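Long-range contacts in Sf11-rnase (Nicotiana alata, PDB 1IOO), which cleaves RNA as a secreted T2-family ribonuclease of the style and is associated with gametophytic self-incompatibility, by which the plant rejects its own pollen: residues W11-Y17 with V192-R196; T51-F55 with Q101-F105. All coordinates share one frame. Residue numbers count along the deposited sequence, not the author numbering.

Interaction 1 of 2, residues W11-Y17 with V192-R196; sequences WPASFCY and VLFRR
A distant helix can receive a C-terminal tail, here through W11, A13 and Y17: W11 is the N-cap and 12-17 are helical (F15 N to W11 O 3.0 Å, C16 N to P12 O 2.8 Å). V192, extended, bonds to Y132 of strand 130-132, and L193, also extended, to L163 and P161. The F194 ring reaches W11 (chi1 t, chi2 -125°): F194 CE1 lies 3.4 Å from W11 CE2 over one indole face, the planes oblique at 54°. R195 CA lies 6.0 Å from S14 CA, the closest backbone approach. Its carbonyl O accepts a 2.7 Å hydrogen bond from W11 NE1, while its side chain (chi1 to chi3 t, t, m) passes A13 (R195 CD to A13 O 3.6 Å) and lays its guanidinium flat on the Y17 ring, a cation-pi stack with R195 CZ 3.5 Å from the centroid. A water joins R195 NH1 (2.8 Å) to Y17 OH (3.1 Å), and E162 forms a salt bridge with R195. The CA-to-CB bond of R196 points away, but its NH2 comes 3.8 Å from W11 CZ2 and hydrogen-bonds N27. This indole bond and arginine-aromatic stack fix the tail to the helix following strand 4-10 of the RNase T2 sheet.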
ATOM      1  N   TRP A  11       4.308  -5.636  -0.816  1.00 10.32           N
ATOM      2  CA  TRP A  11       5.589  -6.312  -0.806  1.00  9.12           C
ATOM      3  C   TRP A  11       5.743  -6.967  -2.177  1.00  9.06           C
ATOM      4  O   TRP A  11       5.104  -7.976  -2.458  1.00  8.54           O
ATOM      5  CB  TRP A  11       5.647  -7.361   0.312  1.00  9.60           C
ATOM      6  CG  TRP A  11       6.961  -8.106   0.373  1.00  9.56           C
ATOM      7  CD1 TRP A  11       7.134  -9.460   0.334  1.00 10.49           C
ATOM      8  CD2 TRP A  11       8.278  -7.536   0.456  1.00  9.39           C
ATOM      9  NE1 TRP A  11       8.469  -9.770   0.383  1.00 11.51           N
ATOM     10  CE2 TRP A  11       9.196  -8.610   0.456  1.00  9.49           C
ATOM     11  CE3 TRP A  11       8.769  -6.223   0.528  1.00  8.12           C
ATOM     12  CZ2 TRP A  11      10.579  -8.414   0.524  1.00 10.38           C
ATOM     13  CZ3 TRP A  11      10.149  -6.025   0.594  1.00 10.23           C
ATOM     14  CH2 TRP A  11      11.037  -7.120   0.591  1.00  9.97           C
ATOM     15  N   PRO A  12       6.529  -6.348  -3.080  1.00  8.19           N
ATOM     16  CA  PRO A  12       6.748  -6.824  -4.452  1.00  9.23           C
ATOM     17  C   PRO A  12       6.953  -8.312  -4.664  1.00  9.69           C
ATOM     18  O   PRO A  12       6.321  -8.905  -5.542  1.00  8.55           O
ATOM     19  CB  PRO A  12       7.919  -5.977  -4.928  1.00 10.00           C
ATOM     20  CG  PRO A  12       7.648  -4.674  -4.235  1.00  9.37           C
ATOM     21  CD  PRO A  12       7.350  -5.153  -2.828  1.00  8.33           C
ATOM     22  N   ALA A  13       7.835  -8.922  -3.882  1.00  8.73           N
ATOM     23  CA  ALA A  13       8.089 -10.346  -4.039  1.00 10.53           C
ATOM     24  C   ALA A  13       6.799 -11.149  -3.927  1.00 10.22           C
ATOM     25  O   ALA A  13       6.580 -12.098  -4.679  1.00 12.33           O
ATOM     26  CB  ALA A  13       9.102 -10.811  -3.012  1.00  9.77           C
ATOM     27  N   SER A  14       5.940 -10.766  -2.988  1.00  9.99           N
ATOM     28  CA  SER A  14       4.674 -11.459  -2.810  1.00 10.23           C
ATOM     29  C   SER A  14       3.699 -11.112  -3.935  1.00 10.29           C
ATOM     30  O   SER A  14       3.040 -11.990  -4.492  1.00 11.02           O
ATOM     31  CB  SER A  14       4.056 -11.101  -1.458  1.00 11.92           C
ATOM     32  OG  SER A  14       2.872 -11.843  -1.226  1.00 13.01           O
ATOM     33  N   PHE A  15       3.612  -9.831  -4.274  1.00  8.63           N
ATOM     34  CA  PHE A  15       2.702  -9.406  -5.324  1.00  9.15           C
ATOM     35  C   PHE A  15       2.999 -10.118  -6.641  1.00  9.36           C
ATOM     36  O   PHE A  15       2.084 -10.557  -7.333  1.00 10.03           O
ATOM     37  CB  PHE A  15       2.794  -7.894  -5.552  1.00 10.12           C
ATOM     38  CG  PHE A  15       1.837  -7.386  -6.594  1.00 11.21           C
ATOM     39  CD1 PHE A  15       0.558  -6.975  -6.238  1.00 14.26           C
ATOM     40  CD2 PHE A  15       2.203  -7.366  -7.935  1.00 11.51           C
ATOM     41  CE1 PHE A  15      -0.351  -6.550  -7.207  1.00 13.90           C
ATOM     42  CE2 PHE A  15       1.309  -6.949  -8.916  1.00 13.96           C
ATOM     43  CZ  PHE A  15       0.026  -6.539  -8.551  1.00 14.18           C
ATOM     44  N   CYS A  16       4.278 -10.245  -6.977  1.00  9.18           N
ATOM     45  CA  CYS A  16       4.659 -10.853  -8.247  1.00  9.98           C
ATOM     46  C   CYS A  16       4.586 -12.376  -8.209  1.00 11.35           C
ATOM     47  O   CYS A  16       4.720 -13.036  -9.244  1.00 12.34           O
ATOM     48  CB  CYS A  16       6.034 -10.360  -8.673  1.00 10.70           C
ATOM     49  SG  CYS A  16       5.948  -8.595  -9.118  1.00 14.10           S
ATOM     50  N   TYR A  17       4.376 -12.935  -7.024  1.00 11.35           N
ATOM     51  CA  TYR A  17       4.222 -14.377  -6.903  1.00 12.26           C
ATOM     52  C   TYR A  17       2.752 -14.762  -7.046  1.00 12.77           C
ATOM     53  O   TYR A  17       2.423 -15.851  -7.517  1.00 13.79           O
ATOM     54  CB  TYR A  17       4.739 -14.871  -5.547  1.00 11.70           C
ATOM     55  CG  TYR A  17       5.032 -16.355  -5.515  1.00 13.57           C
ATOM     56  CD1 TYR A  17       6.158 -16.871  -6.157  1.00 15.31           C
ATOM     57  CD2 TYR A  17       4.185 -17.243  -4.853  1.00 14.73           C
ATOM     58  CE1 TYR A  17       6.438 -18.232  -6.141  1.00 15.74           C
ATOM     59  CE2 TYR A  17       4.457 -18.614  -4.834  1.00 16.17           C
ATOM     60  CZ  TYR A  17       5.585 -19.095  -5.478  1.00 16.80           C
ATOM     61  OH  TYR A  17       5.876 -20.439  -5.448  1.00 21.44           O
ATOM     62  N   VAL A 192       3.462 -16.753   9.327  1.00 14.28           N
ATOM     63  CA  VAL A 192       3.289 -16.035   8.076  1.00 13.13           C
ATOM     64  C   VAL A 192       4.611 -15.922   7.326  1.00 11.51           C
ATOM     65  O   VAL A 192       5.618 -15.481   7.880  1.00 11.07           O
ATOM     66  CB  VAL A 192       2.745 -14.612   8.344  1.00 12.38           C
ATOM     67  CG1 VAL A 192       2.573 -13.852   7.038  1.00 12.52           C
ATOM     68  CG2 VAL A 192       1.425 -14.702   9.084  1.00 12.86           C
ATOM     69  N   LEU A 193       4.602 -16.313   6.057  1.00 11.73           N
ATOM     70  CA  LEU A 193       5.797 -16.260   5.240  1.00 11.11           C
ATOM     71  C   LEU A 193       6.118 -14.836   4.780  1.00 11.97           C
ATOM     72  O   LEU A 193       5.234 -14.092   4.361  1.00 12.28           O
ATOM     73  CB  LEU A 193       5.619 -17.145   3.997  1.00 14.50           C
ATOM     74  CG  LEU A 193       6.728 -17.091   2.944  1.00 13.99           C
ATOM     75  CD1 LEU A 193       8.025 -17.625   3.537  1.00 16.40           C
ATOM     76  CD2 LEU A 193       6.316 -17.905   1.720  1.00 16.38           C
ATOM     77  N   PHE A 194       7.383 -14.455   4.922  1.00 12.00           N
ATOM     78  CA  PHE A 194       7.887 -13.191   4.395  1.00  9.94           C
ATOM     79  C   PHE A 194       8.744 -13.531   3.183  1.00 11.33           C
ATOM     80  O   PHE A 194       9.931 -13.816   3.306  1.00 12.25           O
ATOM     81  CB  PHE A 194       8.711 -12.468   5.482  1.00 10.50           C
ATOM     82  CG  PHE A 194       9.012 -11.011   5.193  1.00 10.19           C
ATOM     83  CD1 PHE A 194       8.456 -10.348   4.100  1.00 10.41           C
ATOM     84  CD2 PHE A 194       9.865 -10.299   6.037  1.00 10.86           C
ATOM     85  CE1 PHE A 194       8.744  -9.001   3.852  1.00 10.51           C
ATOM     86  CE2 PHE A 194      10.159  -8.953   5.799  1.00 10.15           C
ATOM     87  CZ  PHE A 194       9.599  -8.301   4.705  1.00 10.39           C
ATOM     88  N   ARG A 195       8.110 -13.563   2.016  1.00  9.30           N
ATOM     89  CA  ARG A 195       8.768 -14.032   0.797  1.00 11.15           C
ATOM     90  C   ARG A 195      10.012 -13.247   0.421  1.00 12.68           C
ATOM     91  O   ARG A 195      10.022 -12.018   0.407  1.00 12.63           O
ATOM     92  CB  ARG A 195       7.782 -14.055  -0.366  1.00 10.77           C
ATOM     93  CG  ARG A 195       8.318 -14.789  -1.590  1.00 11.80           C
ATOM     94  CD  ARG A 195       7.224 -14.956  -2.635  1.00 11.86           C
ATOM     95  NE  ARG A 195       6.146 -15.828  -2.172  1.00 10.76           N
ATOM     96  CZ  ARG A 195       6.227 -17.154  -2.116  1.00 11.14           C
ATOM     97  NH1 ARG A 195       7.337 -17.773  -2.500  1.00 13.38           N
ATOM     98  NH2 ARG A 195       5.203 -17.863  -1.665  1.00 13.32           N
ATOM     99  N   ARG A 196      11.063 -13.988   0.091  1.00 14.49           N
ATOM    100  CA  ARG A 196      12.323 -13.410  -0.345  1.00 19.75           C
ATOM    101  C   ARG A 196      12.204 -12.899  -1.779  1.00 21.14           C
ATOM    102  O   ARG A 196      12.684 -11.784  -2.074  1.00 23.27           O
ATOM    103  CB  ARG A 196      13.421 -14.473  -0.264  1.00 22.68           C
ATOM    104  CG  ARG A 196      14.787 -14.026  -0.752  1.00 26.70           C
ATOM    105  CD  ARG A 196      15.484 -13.158   0.275  1.00 29.69           C
ATOM    106  NE  ARG A 196      14.788 -11.895   0.492  1.00 32.98           N
ATOM    107  CZ  ARG A 196      14.689 -10.929  -0.416  1.00 33.03           C
ATOM    108  NH1 ARG A 196      15.242 -11.079  -1.612  1.00 34.46           N
ATOM    109  NH2 ARG A 196      14.039  -9.812  -0.125  1.00 33.34           N
ATOM    110  OXT ARG A 196      11.626 -13.639  -2.600  1.00 23.13           O
TER
HETATM  111  O   HOH W   1       7.453 -20.605  -2.756  1.00 24.39           O

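Interaction 2 of 2, residues T51-F55 with Q101-F105; sequences TYSYF and QNTYF
Residues 51-55 form an extended loop with no regular secondary structure, leading into helix 57-66, and they run past the first turn of helix 101-113, where F105 N bonds to Q101 O at 3.2 Å. The result is a worked case of an amide side chain reading a backbone: in this RNase T2 fold, Q101 binds both main-chain groups of S53, much as a neighbouring strand would. The backbones stay apart, with Y52 CA 7.3 Å from Q101 CA and F55 CA 8.9 Å from N102 CA, so side chains fill the gap. Q101 stretches out with chi1 and chi2 both t; its OE1 accepts from S53 N at 2.8 Å, and its NE2 donates to S53 O at 2.7 Å, both nearly linear. The same NE2 lies over the faces of two rings, 3.4 Å from Y52 CE1 and 3.2 Å from F55 CZ. F55 (chi1 m) points its edge at the face of F105 (chi1 m) in a T-shaped pair, centroids 5.0 Å apart and planes at 75°, and its CE2 lies 3.3 Å from N102 ND2. L63 of helix 57-66 touches both F55 and F105, while Y52 OH bonds to Q81. F105 approaches the presumed active-site residue Q87, their side chains about 5 Å apart. A water completes the polar end, donating to Q101 OE1 at 2.9 Å and lying 3.0 Å from S53 OG.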
ATOM      1  N   THR A  51     -10.963  14.157 -13.338  1.00 23.89           N
ATOM      2  CA  THR A  51     -10.172  14.012 -14.552  1.00 24.67           C
ATOM      3  C   THR A  51      -8.717  13.734 -14.211  1.00 21.54           C
ATOM      4  O   THR A  51      -8.147  14.362 -13.321  1.00 22.32           O
ATOM      5  CB  THR A  51     -10.238  15.271 -15.445  1.00 27.15           C
ATOM      6  OG1 THR A  51      -9.990  16.442 -14.655  1.00 30.06           O
ATOM      7  CG2 THR A  51     -11.595  15.371 -16.123  1.00 29.21           C
ATOM      8  N   TYR A  52      -8.125  12.772 -14.909  1.00 20.48           N
ATOM      9  CA  TYR A  52      -6.738  12.413 -14.667  1.00 17.42           C
ATOM     10  C   TYR A  52      -5.826  13.010 -15.722  1.00 16.87           C
ATOM     11  O   TYR A  52      -6.077  12.878 -16.920  1.00 15.62           O
ATOM     12  CB  TYR A  52      -6.568  10.891 -14.678  1.00 15.68           C
ATOM     13  CG  TYR A  52      -5.154  10.417 -14.372  1.00 13.02           C
ATOM     14  CD1 TYR A  52      -4.718  10.259 -13.055  1.00 12.46           C
ATOM     15  CD2 TYR A  52      -4.254  10.141 -15.400  1.00 11.06           C
ATOM     16  CE1 TYR A  52      -3.421   9.834 -12.772  1.00 10.34           C
ATOM     17  CE2 TYR A  52      -2.956   9.718 -15.127  1.00  9.36           C
ATOM     18  CZ  TYR A  52      -2.550   9.566 -13.814  1.00 10.39           C
ATOM     19  OH  TYR A  52      -1.272   9.147 -13.542  1.00 10.02           O
ATOM     20  N   SER A  53      -4.782  13.690 -15.265  1.00 15.14           N
ATOM     21  CA  SER A  53      -3.777  14.258 -16.144  1.00 16.63           C
ATOM     22  C   SER A  53      -2.507  13.433 -16.056  1.00 15.01           C
ATOM     23  O   SER A  53      -2.102  13.035 -14.968  1.00 15.25           O
ATOM     24  CB  SER A  53      -3.482  15.703 -15.746  1.00 19.38           C
ATOM     25  OG  SER A  53      -4.659  16.484 -15.825  1.00 22.91           O
ATOM     26  N   TYR A  54      -1.886  13.154 -17.194  1.00 14.51           N
ATOM     27  CA  TYR A  54      -0.693  12.327 -17.195  1.00 14.04           C
ATOM     28  C   TYR A  54       0.511  13.061 -16.617  1.00 13.61           C
ATOM     29  O   TYR A  54       0.828  14.182 -17.014  1.00 15.39           O
ATOM     30  CB  TYR A  54      -0.429  11.798 -18.611  1.00 15.62           C
ATOM     31  CG  TYR A  54      -1.574  10.932 -19.099  1.00 17.57           C
ATOM     32  CD1 TYR A  54      -2.715  11.504 -19.672  1.00 19.46           C
ATOM     33  CD2 TYR A  54      -1.558   9.550 -18.913  1.00 18.97           C
ATOM     34  CE1 TYR A  54      -3.812  10.718 -20.044  1.00 20.20           C
ATOM     35  CE2 TYR A  54      -2.650   8.757 -19.278  1.00 20.54           C
ATOM     36  CZ  TYR A  54      -3.772   9.348 -19.841  1.00 22.01           C
ATOM     37  OH  TYR A  54      -4.854   8.571 -20.193  1.00 23.63           O
ATOM     38  N   PHE A  55       1.163  12.419 -15.654  1.00 11.42           N
ATOM     39  CA  PHE A  55       2.338  12.983 -15.000  1.00 10.77           C
ATOM     40  C   PHE A  55       3.560  12.956 -15.916  1.00 11.24           C
ATOM     41  O   PHE A  55       3.672  12.119 -16.814  1.00 10.84           O
ATOM     42  CB  PHE A  55       2.674  12.201 -13.727  1.00  9.81           C
ATOM     43  CG  PHE A  55       1.687  12.399 -12.604  1.00 10.61           C
ATOM     44  CD1 PHE A  55       0.934  11.329 -12.121  1.00 10.35           C
ATOM     45  CD2 PHE A  55       1.541  13.646 -11.999  1.00 11.89           C
ATOM     46  CE1 PHE A  55       0.051  11.494 -11.051  1.00 11.66           C
ATOM     47  CE2 PHE A  55       0.662  13.822 -10.929  1.00 10.96           C
ATOM     48  CZ  PHE A  55      -0.083  12.742 -10.452  1.00 11.44           C
ATOM     49  N   GLN A 101      -5.243  16.159  -7.768  1.00 12.13           N
ATOM     50  CA  GLN A 101      -4.461  15.039  -8.278  1.00 11.62           C
ATOM     51  C   GLN A 101      -3.005  15.115  -7.824  1.00 10.86           C
ATOM     52  O   GLN A 101      -2.432  14.125  -7.369  1.00  9.88           O
ATOM     53  CB  GLN A 101      -4.503  14.965  -9.799  1.00 13.55           C
ATOM     54  CG  GLN A 101      -3.841  13.699 -10.316  1.00 12.99           C
ATOM     55  CD  GLN A 101      -3.756  13.658 -11.819  1.00 15.27           C
ATOM     56  OE1 GLN A 101      -4.672  14.101 -12.512  1.00 17.16           O
ATOM     57  NE2 GLN A 101      -2.662  13.113 -12.338  1.00 14.30           N
ATOM     58  N   ASN A 102      -2.415  16.299  -7.937  1.00  9.56           N
ATOM     59  CA  ASN A 102      -1.015  16.490  -7.584  1.00  8.94           C
ATOM     60  C   ASN A 102      -0.748  16.280  -6.091  1.00  9.71           C
ATOM     61  O   ASN A 102       0.234  15.632  -5.727  1.00 10.85           O
ATOM     62  CB  ASN A 102      -0.547  17.884  -8.005  1.00 11.09           C
ATOM     63  CG  ASN A 102      -0.382  18.013  -9.504  1.00 13.10           C
ATOM     64  OD1 ASN A 102      -0.209  19.113 -10.032  1.00 17.82           O
ATOM     65  ND2 ASN A 102      -0.417  16.884 -10.203  1.00 14.83           N
ATOM     66  N   THR A 103      -1.599  16.826  -5.227  1.00  9.56           N
ATOM     67  CA  THR A 103      -1.357  16.691  -3.793  1.00  9.16           C
ATOM     68  C   THR A 103      -1.760  15.313  -3.276  1.00  9.54           C
ATOM     69  O   THR A 103      -1.255  14.867  -2.249  1.00  9.47           O
ATOM     70  CB  THR A 103      -2.034  17.808  -2.994  1.00 11.89           C
ATOM     71  OG1 THR A 103      -3.437  17.802  -3.237  1.00 12.96           O
ATOM     72  CG2 THR A 103      -1.461  19.154  -3.415  1.00 13.33           C
ATOM     73  N   TYR A 104      -2.658  14.636  -3.984  1.00  7.55           N
ATOM     74  CA  TYR A 104      -3.028  13.279  -3.604  1.00  7.97           C
ATOM     75  C   TYR A 104      -1.846  12.334  -3.824  1.00  9.27           C
ATOM     76  O   TYR A 104      -1.446  11.592  -2.921  1.00  8.14           O
ATOM     77  CB  TYR A 104      -4.243  12.811  -4.410  1.00  7.69           C
ATOM     78  CG  TYR A 104      -4.546  11.333  -4.275  1.00  7.66           C
ATOM     79  CD1 TYR A 104      -4.191  10.441  -5.282  1.00 10.80           C
ATOM     80  CD2 TYR A 104      -5.207  10.834  -3.152  1.00  8.66           C
ATOM     81  CE1 TYR A 104      -4.491   9.083  -5.186  1.00 10.74           C
ATOM     82  CE2 TYR A 104      -5.513   9.469  -3.039  1.00 10.81           C
ATOM     83  CZ  TYR A 104      -5.150   8.601  -4.066  1.00 11.12           C
ATOM     84  OH  TYR A 104      -5.432   7.253  -3.984  1.00 11.20           O
ATOM     85  N   PHE A 105      -1.265  12.378  -5.018  1.00  8.46           N
ATOM     86  CA  PHE A 105      -0.102  11.548  -5.287  1.00  9.48           C
ATOM     87  C   PHE A 105       1.107  12.028  -4.484  1.00 10.18           C
ATOM     88  O   PHE A 105       1.911  11.220  -4.025  1.00  9.67           O
ATOM     89  CB  PHE A 105       0.205  11.501  -6.786  1.00  7.82           C
ATOM     90  CG  PHE A 105      -0.698  10.573  -7.544  1.00  8.64           C
ATOM     91  CD1 PHE A 105      -1.904  11.022  -8.081  1.00  8.39           C
ATOM     92  CD2 PHE A 105      -0.371   9.228  -7.665  1.00  8.55           C
ATOM     93  CE1 PHE A 105      -2.772  10.147  -8.724  1.00  8.46           C
ATOM     94  CE2 PHE A 105      -1.232   8.336  -8.305  1.00  9.57           C
ATOM     95  CZ  PHE A 105      -2.437   8.797  -8.836  1.00  9.20           C
TER
HETATM   96  O   HOH W   2      -5.351  16.909 -12.895  1.00 18.49           O

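How the interactions relate
Followed from the N terminus, the chain leaves strand 4-10, enters the helix of interaction 1 and does not meet its partner there until the last residues, 175 positions later. That contact therefore encloses almost the whole polypeptide. Interaction 2 is nested inside: the loop after strand 30-37 waits only 46 residues, mostly helical, before helix 101-113 closes it. The two loops do not cross. Their centres stand 29 Å apart on opposite sides of the chain's centre, with nearest atoms about 15 Å apart, so they act on separate regions: one ties the C-terminal tail to the short helix 12-18, which follows strand 4-10 of the sheet, the other joins pieces of the helical part.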